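Local coordinates for protein choline kinase (Streptococcus pneumoniae, PDB 4R78) that probably phosphorylates choline as a kinase of the choline/ethanolamine kinase family with a protein kinase-like fold, and is seen here with AMP bound, at residues A[115-129]-A[199-211]. Numbering follows the deposited sequence.
Sequences ITLDSTSIKTKFDKI and PENFIESPQGRLY. With AMP (adenosine monophosphate), chain C.
K125 and E204 meet in a salt bridge, with K125 NZ 2.9 Å from E204 OE1 on its syn lone pair. Two torsions bring the groups together: E204 stays extended with CG anti to the backbone N (chi1 -165°), whereas K125 bends at its last torsion (chi4 -68°). A water accepts from K125 NZ and donates to E204 OE2, so both carboxylate oxygens are engaged. The straight chain of K128 carries its NZ to G208 O at 2.9 Å, with only a long ion pair to E204. In the apolar part, L117 CD1 lies 3.5 Å from F202 CB and also touches L210 CD1. I122 CD1 reaches F202 CD2 at 3.7 Å and I129 CG2 meets F202 CZ, both obliquely to the ring. I115 and E204 form an antiparallel hydrogen-bonded pair (I115 N to E204 O 2.9 Å, E204 N to I115 O 2.8 Å), and L117 N donates to F202 O (2.9 Å, N-H...O angle 171°). On the sheet face of T116 and I203, T116 OG1 shares a 2.5 Å hydrogen bond with AMP O2'; the 3-10 carbonyl E200 O accepts from AMP O3'. Ribose hydroxyls are thus hydrogen-bonded, I203 CD1 adds apolar contact to adenine, and K125 probably stabilises ionised E204, K128 more weakly.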
loop_
_atom_site.group_PDB
_atom_site.type_symbol
_atom_site.label_atom_id
_atom_site.label_comp_id
_atom_site.label_asym_id
_atom_site.label_seq_id
_atom_site.Cartn_x
_atom_site.Cartn_y
_atom_site.Cartn_z
ATOM N N ILE A 115 -10.758 -14.504 4.584
ATOM C CA ILE A 115 -11.383 -13.367 5.242
ATOM C C ILE A 115 -10.468 -12.151 5.138
ATOM O O ILE A 115 -9.340 -12.165 5.638
ATOM C CB ILE A 115 -11.731 -13.660 6.728
ATOM C CG1 ILE A 115 -12.753 -14.796 6.836
ATOM C CG2 ILE A 115 -12.266 -12.408 7.425
ATOM C CD1 ILE A 115 -12.137 -16.180 6.980
ATOM N N THR A 116 -10.964 -11.111 4.477
ATOM C CA THR A 116 -10.244 -9.851 4.354
ATOM C C THR A 116 -10.512 -9.019 5.603
ATOM O O THR A 116 -11.666 -8.828 5.995
ATOM C CB THR A 116 -10.690 -9.085 3.095
ATOM O OG1 THR A 116 -10.530 -9.930 1.950
ATOM C CG2 THR A 116 -9.870 -7.822 2.901
ATOM N N LEU A 117 -9.447 -8.542 6.240
ATOM C CA LEU A 117 -9.601 -7.748 7.456
ATOM C C LEU A 117 -10.116 -6.346 7.145
ATOM O O LEU A 117 -9.974 -5.851 6.029
ATOM C CB LEU A 117 -8.290 -7.670 8.252
ATOM C CG LEU A 117 -7.661 -8.949 8.827
ATOM C CD1 LEU A 117 -6.623 -8.593 9.886
ATOM C CD2 LEU A 117 -8.692 -9.913 9.404
ATOM N N ASP A 118 -10.743 -5.731 8.141
ATOM C CA ASP A 118 -11.138 -4.325 8.082
ATOM C C ASP A 118 -10.707 -3.680 9.403
ATOM O O ASP A 118 -10.105 -4.352 10.233
ATOM C CB ASP A 118 -12.648 -4.191 7.831
ATOM C CG ASP A 118 -13.486 -4.871 8.896
ATOM O OD1 ASP A 118 -13.570 -4.335 10.015
ATOM O OD2 ASP A 118 -14.084 -5.929 8.606
ATOM N N SER A 119 -11.007 -2.397 9.607
ATOM C CA SER A 119 -10.565 -1.708 10.834
ATOM C C SER A 119 -10.990 -2.411 12.124
ATOM O O SER A 119 -10.208 -2.516 13.070
ATOM C CB SER A 119 -11.066 -0.269 10.875
ATOM O OG SER A 119 -12.449 -0.237 11.185
ATOM N N THR A 120 -12.231 -2.890 12.161
ATOM C CA THR A 120 -12.758 -3.524 13.363
ATOM C C THR A 120 -12.073 -4.855 13.646
ATOM O O THR A 120 -11.685 -5.124 14.782
ATOM C CB THR A 120 -14.290 -3.708 13.302
ATOM O OG1 THR A 120 -14.607 -4.792 12.418
ATOM C CG2 THR A 120 -14.952 -2.423 12.817
ATOM N N SER A 121 -11.916 -5.683 12.613
ATOM C CA SER A 121 -11.294 -6.989 12.805
ATOM C C SER A 121 -9.792 -6.893 13.066
ATOM O O SER A 121 -9.243 -7.715 13.792
ATOM C CB SER A 121 -11.602 -7.946 11.650
ATOM O OG SER A 121 -11.205 -7.411 10.404
ATOM N N ILE A 122 -9.137 -5.880 12.496
ATOM C CA ILE A 122 -7.707 -5.673 12.727
ATOM C C ILE A 122 -7.422 -5.382 14.207
ATOM O O ILE A 122 -6.396 -5.798 14.750
ATOM C CB ILE A 122 -7.123 -4.572 11.789
ATOM C CG1 ILE A 122 -5.622 -4.781 11.576
ATOM C CG2 ILE A 122 -7.425 -3.175 12.301
ATOM C CD1 ILE A 122 -5.079 -4.110 10.327
ATOM N N LYS A 123 -8.364 -4.706 14.861
ATOM C CA LYS A 123 -8.215 -4.316 16.262
ATOM C C LYS A 123 -8.311 -5.487 17.246
ATOM O O LYS A 123 -7.931 -5.353 18.408
ATOM C CB LYS A 123 -9.208 -3.203 16.608
ATOM C CG LYS A 123 -8.825 -1.864 15.993
ATOM C CD LYS A 123 -10.008 -0.922 15.869
ATOM C CE LYS A 123 -9.642 0.272 15.005
ATOM N NZ LYS A 123 -10.665 1.351 15.086
ATOM N N THR A 124 -8.803 -6.630 16.773
ATOM C CA THR A 124 -8.849 -7.842 17.590
ATOM C C THR A 124 -7.597 -8.710 17.438
ATOM O O THR A 124 -7.469 -9.732 18.117
ATOM C CB THR A 124 -10.096 -8.714 17.277
ATOM O OG1 THR A 124 -10.008 -9.238 15.943
ATOM C CG2 THR A 124 -11.382 -7.905 17.432
ATOM N N LYS A 125 -6.676 -8.303 16.563
ATOM C CA LYS A 125 -5.567 -9.178 16.167
ATOM C C LYS A 125 -4.172 -8.573 16.328
ATOM O O LYS A 125 -3.249 -8.914 15.576
ATOM C CB LYS A 125 -5.774 -9.665 14.733
ATOM C CG LYS A 125 -6.979 -10.581 14.580
ATOM C CD LYS A 125 -7.320 -10.797 13.123
ATOM C CE LYS A 125 -8.664 -11.502 12.963
ATOM N NZ LYS A 125 -8.645 -12.920 13.432
ATOM N N PHE A 126 -4.017 -7.702 17.321
ATOM C CA PHE A 126 -2.715 -7.102 17.638
ATOM C C PHE A 126 -1.684 -8.173 17.984
ATOM O O PHE A 126 -0.498 -8.012 17.691
ATOM C CB PHE A 126 -2.838 -6.122 18.811
ATOM C CG PHE A 126 -3.476 -4.798 18.459
ATOM C CD1 PHE A 126 -4.126 -4.602 17.241
ATOM C CD2 PHE A 126 -3.454 -3.749 19.379
ATOM C CE1 PHE A 126 -4.720 -3.376 16.936
ATOM C CE2 PHE A 126 -4.049 -2.526 19.085
ATOM C CZ PHE A 126 -4.682 -2.340 17.863
ATOM N N ASP A 127 -2.143 -9.262 18.603
ATOM C CA ASP A 127 -1.261 -10.370 18.976
ATOM C C ASP A 127 -0.562 -11.001 17.769
ATOM O O ASP A 127 0.523 -11.572 17.906
ATOM C CB ASP A 127 -2.014 -11.428 19.805
ATOM C CG ASP A 127 -3.112 -12.136 19.017
ATOM O OD1 ASP A 127 -3.738 -11.509 18.139
ATOM O OD2 ASP A 127 -3.355 -13.334 19.288
ATOM N N LYS A 128 -1.186 -10.886 16.598
ATOM C CA LYS A 128 -0.610 -11.369 15.340
ATOM C C LYS A 128 0.047 -10.250 14.535
ATOM O O LYS A 128 1.095 -10.453 13.919
ATOM C CB LYS A 128 -1.680 -12.029 14.464
ATOM C CG LYS A 128 -2.235 -13.343 14.980
ATOM C CD LYS A 128 -3.219 -13.921 13.972
ATOM C CE LYS A 128 -3.753 -15.279 14.403
ATOM N NZ LYS A 128 -4.682 -15.841 13.376
ATOM N N ILE A 129 -0.577 -9.074 14.522
ATOM C CA ILE A 129 -0.145 -8.004 13.619
ATOM C C ILE A 129 1.117 -7.285 14.092
ATOM O O ILE A 129 1.962 -6.920 13.271
ATOM C CB ILE A 129 -1.299 -7.033 13.271
ATOM C CG1 ILE A 129 -2.368 -7.798 12.484
ATOM C CG2 ILE A 129 -0.801 -5.854 12.430
ATOM C CD1 ILE A 129 -3.741 -7.206 12.553
ATOM N N PRO A 199 -6.118 -1.817 6.139
ATOM C CA PRO A 199 -6.481 -3.074 6.796
ATOM C C PRO A 199 -6.825 -4.194 5.817
ATOM O O PRO A 199 -6.583 -5.365 6.123
ATOM C CB PRO A 199 -7.692 -2.698 7.660
ATOM C CG PRO A 199 -8.178 -1.424 7.129
ATOM C CD PRO A 199 -7.031 -0.716 6.499
ATOM N N GLU A 200 -7.354 -3.836 4.646
ATOM C CA GLU A 200 -7.718 -4.835 3.636
ATOM C C GLU A 200 -6.506 -5.502 2.975
ATOM O O GLU A 200 -6.661 -6.414 2.160
ATOM C CB GLU A 200 -8.694 -4.261 2.593
ATOM C CG GLU A 200 -8.129 -3.175 1.677
ATOM C CD GLU A 200 -8.317 -1.759 2.218
ATOM O OE1 GLU A 200 -8.253 -0.809 1.407
ATOM O OE2 GLU A 200 -8.521 -1.581 3.442
ATOM N N ASN A 201 -5.302 -5.055 3.333
ATOM C CA ASN A 201 -4.084 -5.752 2.916
ATOM C C ASN A 201 -3.695 -6.889 3.860
ATOM O O ASN A 201 -2.672 -7.546 3.665
ATOM C CB ASN A 201 -2.927 -4.770 2.695
ATOM C CG ASN A 201 -2.996 -4.093 1.336
ATOM O OD1 ASN A 201 -3.747 -4.519 0.459
ATOM N ND2 ASN A 201 -2.210 -3.042 1.154
ATOM N N PHE A 202 -4.524 -7.123 4.875
ATOM C CA PHE A 202 -4.392 -8.305 5.714
ATOM C C PHE A 202 -5.523 -9.261 5.380
ATOM O O PHE A 202 -6.699 -8.881 5.409
ATOM C CB PHE A 202 -4.436 -7.931 7.197
ATOM C CG PHE A 202 -3.247 -7.136 7.667
ATOM C CD1 PHE A 202 -2.133 -7.777 8.200
ATOM C CD2 PHE A 202 -3.247 -5.747 7.591
ATOM C CE1 PHE A 202 -1.029 -7.042 8.649
ATOM C CE2 PHE A 202 -2.149 -5.003 8.034
ATOM C CZ PHE A 202 -1.041 -5.655 8.564
ATOM N N ILE A 203 -5.164 -10.492 5.033
ATOM C CA ILE A 203 -6.162 -11.509 4.710
ATOM C C ILE A 203 -5.864 -12.789 5.485
ATOM O O ILE A 203 -4.701 -13.136 5.712
ATOM C CB ILE A 203 -6.295 -11.779 3.177
ATOM C CG1 ILE A 203 -5.023 -12.415 2.611
ATOM C CG2 ILE A 203 -6.664 -10.494 2.421
ATOM C CD1 ILE A 203 -5.223 -13.099 1.267
ATOM N N GLU A 204 -6.924 -13.466 5.906
ATOM C CA GLU A 204 -6.795 -14.641 6.753
ATOM C C GLU A 204 -7.256 -15.895 6.019
ATOM O O GLU A 204 -8.338 -15.918 5.428
ATOM C CB GLU A 204 -7.590 -14.443 8.049
ATOM C CG GLU A 204 -7.261 -15.426 9.163
ATOM C CD GLU A 204 -7.916 -15.040 10.477
ATOM O OE1 GLU A 204 -7.401 -14.127 11.159
ATOM O OE2 GLU A 204 -8.947 -15.649 10.826
ATOM N N SER A 205 -6.405 -16.919 6.042
ATOM C CA SER A 205 -6.735 -18.253 5.545
ATOM C C SER A 205 -7.834 -18.857 6.420
ATOM O O SER A 205 -7.906 -18.549 7.612
ATOM C CB SER A 205 -5.487 -19.141 5.598
ATOM O OG SER A 205 -5.777 -20.488 5.247
ATOM N N PRO A 206 -8.696 -19.714 5.836
ATOM C CA PRO A 206 -9.685 -20.429 6.651
ATOM C C PRO A 206 -9.055 -21.282 7.763
ATOM O O PRO A 206 -9.739 -21.623 8.730
ATOM C CB PRO A 206 -10.416 -21.318 5.634
ATOM C CG PRO A 206 -9.548 -21.331 4.408
ATOM C CD PRO A 206 -8.859 -20.005 4.401
ATOM N N GLN A 207 -7.770 -21.613 7.623
ATOM C CA GLN A 207 -7.036 -22.381 8.637
ATOM C C GLN A 207 -6.356 -21.505 9.695
ATOM O O GLN A 207 -5.729 -22.019 10.629
ATOM C CB GLN A 207 -6.014 -23.317 7.982
ATOM C CG GLN A 207 -6.623 -24.575 7.365
ATOM C CD GLN A 207 -7.277 -24.318 6.023
ATOM O OE1 GLN A 207 -6.620 -23.889 5.072
ATOM N NE2 GLN A 207 -8.576 -24.582 5.935
ATOM N N GLY A 208 -6.470 -20.185 9.540
ATOM C CA GLY A 208 -6.032 -19.245 10.573
ATOM C C GLY A 208 -4.828 -18.377 10.255
ATOM O O GLY A 208 -4.633 -17.331 10.889
ATOM N N ARG A 209 -4.015 -18.809 9.290
ATOM C CA ARG A 209 -2.821 -18.061 8.886
ATOM C C ARG A 209 -3.173 -16.678 8.350
ATOM O O ARG A 209 -4.045 -16.536 7.487
ATOM C CB ARG A 209 -2.013 -18.838 7.841
ATOM C CG ARG A 209 -0.705 -18.167 7.427
ATOM C CD ARG A 209 0.110 -19.061 6.503
ATOM N NE ARG A 209 1.316 -18.390 6.021
ATOM C CZ ARG A 209 2.199 -18.928 5.180
ATOM N NH1 ARG A 209 2.031 -20.160 4.713
ATOM N NH2 ARG A 209 3.261 -18.228 4.807
ATOM N N LEU A 210 -2.487 -15.670 8.880
ATOM C CA LEU A 210 -2.689 -14.291 8.466
ATOM C C LEU A 210 -1.604 -13.873 7.483
ATOM O O LEU A 210 -0.414 -14.049 7.747
ATOM C CB LEU A 210 -2.692 -13.360 9.685
ATOM C CG LEU A 210 -3.089 -11.898 9.459
ATOM C CD1 LEU A 210 -4.508 -11.787 8.907
ATOM C CD2 LEU A 210 -2.959 -11.110 10.752
ATOM N N TYR A 211 -2.035 -13.323 6.352
ATOM C CA TYR A 211 -1.131 -12.813 5.331
ATOM C C TYR A 211 -1.162 -11.294 5.290
ATOM O O TYR A 211 -2.185 -10.675 5.587
ATOM C CB TYR A 211 -1.526 -13.345 3.952
ATOM C CG TYR A 211 -1.346 -14.832 3.774
ATOM C CD1 TYR A 211 -0.115 -15.362 3.390
ATOM C CD2 TYR A 211 -2.414 -15.706 3.966
ATOM C CE1 TYR A 211 0.051 -16.730 3.209
ATOM C CE2 TYR A 211 -2.259 -17.075 3.792
ATOM C CZ TYR A 211 -1.028 -17.578 3.411
ATOM O OH TYR A 211 -0.866 -18.930 3.235
HETATM P P AMP C . -6.829 -4.679 -1.786
HETATM O O1P AMP C . -6.060 -3.428 -2.134
HETATM O O2P AMP C . -8.328 -4.506 -1.774
HETATM O O3P AMP C . -6.278 -5.434 -0.600
HETATM O "O5'" AMP C . -6.565 -5.676 -3.022
HETATM C "C5'" AMP C . -6.498 -7.086 -2.810
HETATM C "C4'" AMP C . -7.843 -7.598 -2.310
HETATM O "O4'" AMP C . -8.183 -8.811 -2.991
HETATM C "C3'" AMP C . -7.799 -7.920 -0.825
HETATM O "O3'" AMP C . -8.455 -6.904 -0.059
HETATM C "C2'" AMP C . -8.499 -9.258 -0.686
HETATM O "O2'" AMP C . -9.867 -9.072 -0.325
HETATM C "C1'" AMP C . -8.460 -9.876 -2.072
HETATM N N9 AMP C . -7.401 -10.918 -2.145
HETATM C C8 AMP C . -6.088 -10.692 -2.345
HETATM N N7 AMP C . -5.374 -11.845 -2.367
HETATM C C5 AMP C . -6.246 -12.848 -2.184
HETATM C C6 AMP C . -6.159 -14.324 -2.103
HETATM N N6 AMP C . -4.963 -14.947 -2.230
HETATM N N1 AMP C . -7.305 -15.017 -1.903
HETATM C C2 AMP C . -8.497 -14.399 -1.775
HETATM N N3 AMP C . -8.648 -13.059 -1.838
HETATM C C4 AMP C . -7.582 -12.240 -2.037
HETATM O O HOH W 1 -10.926 -14.485 12.417
#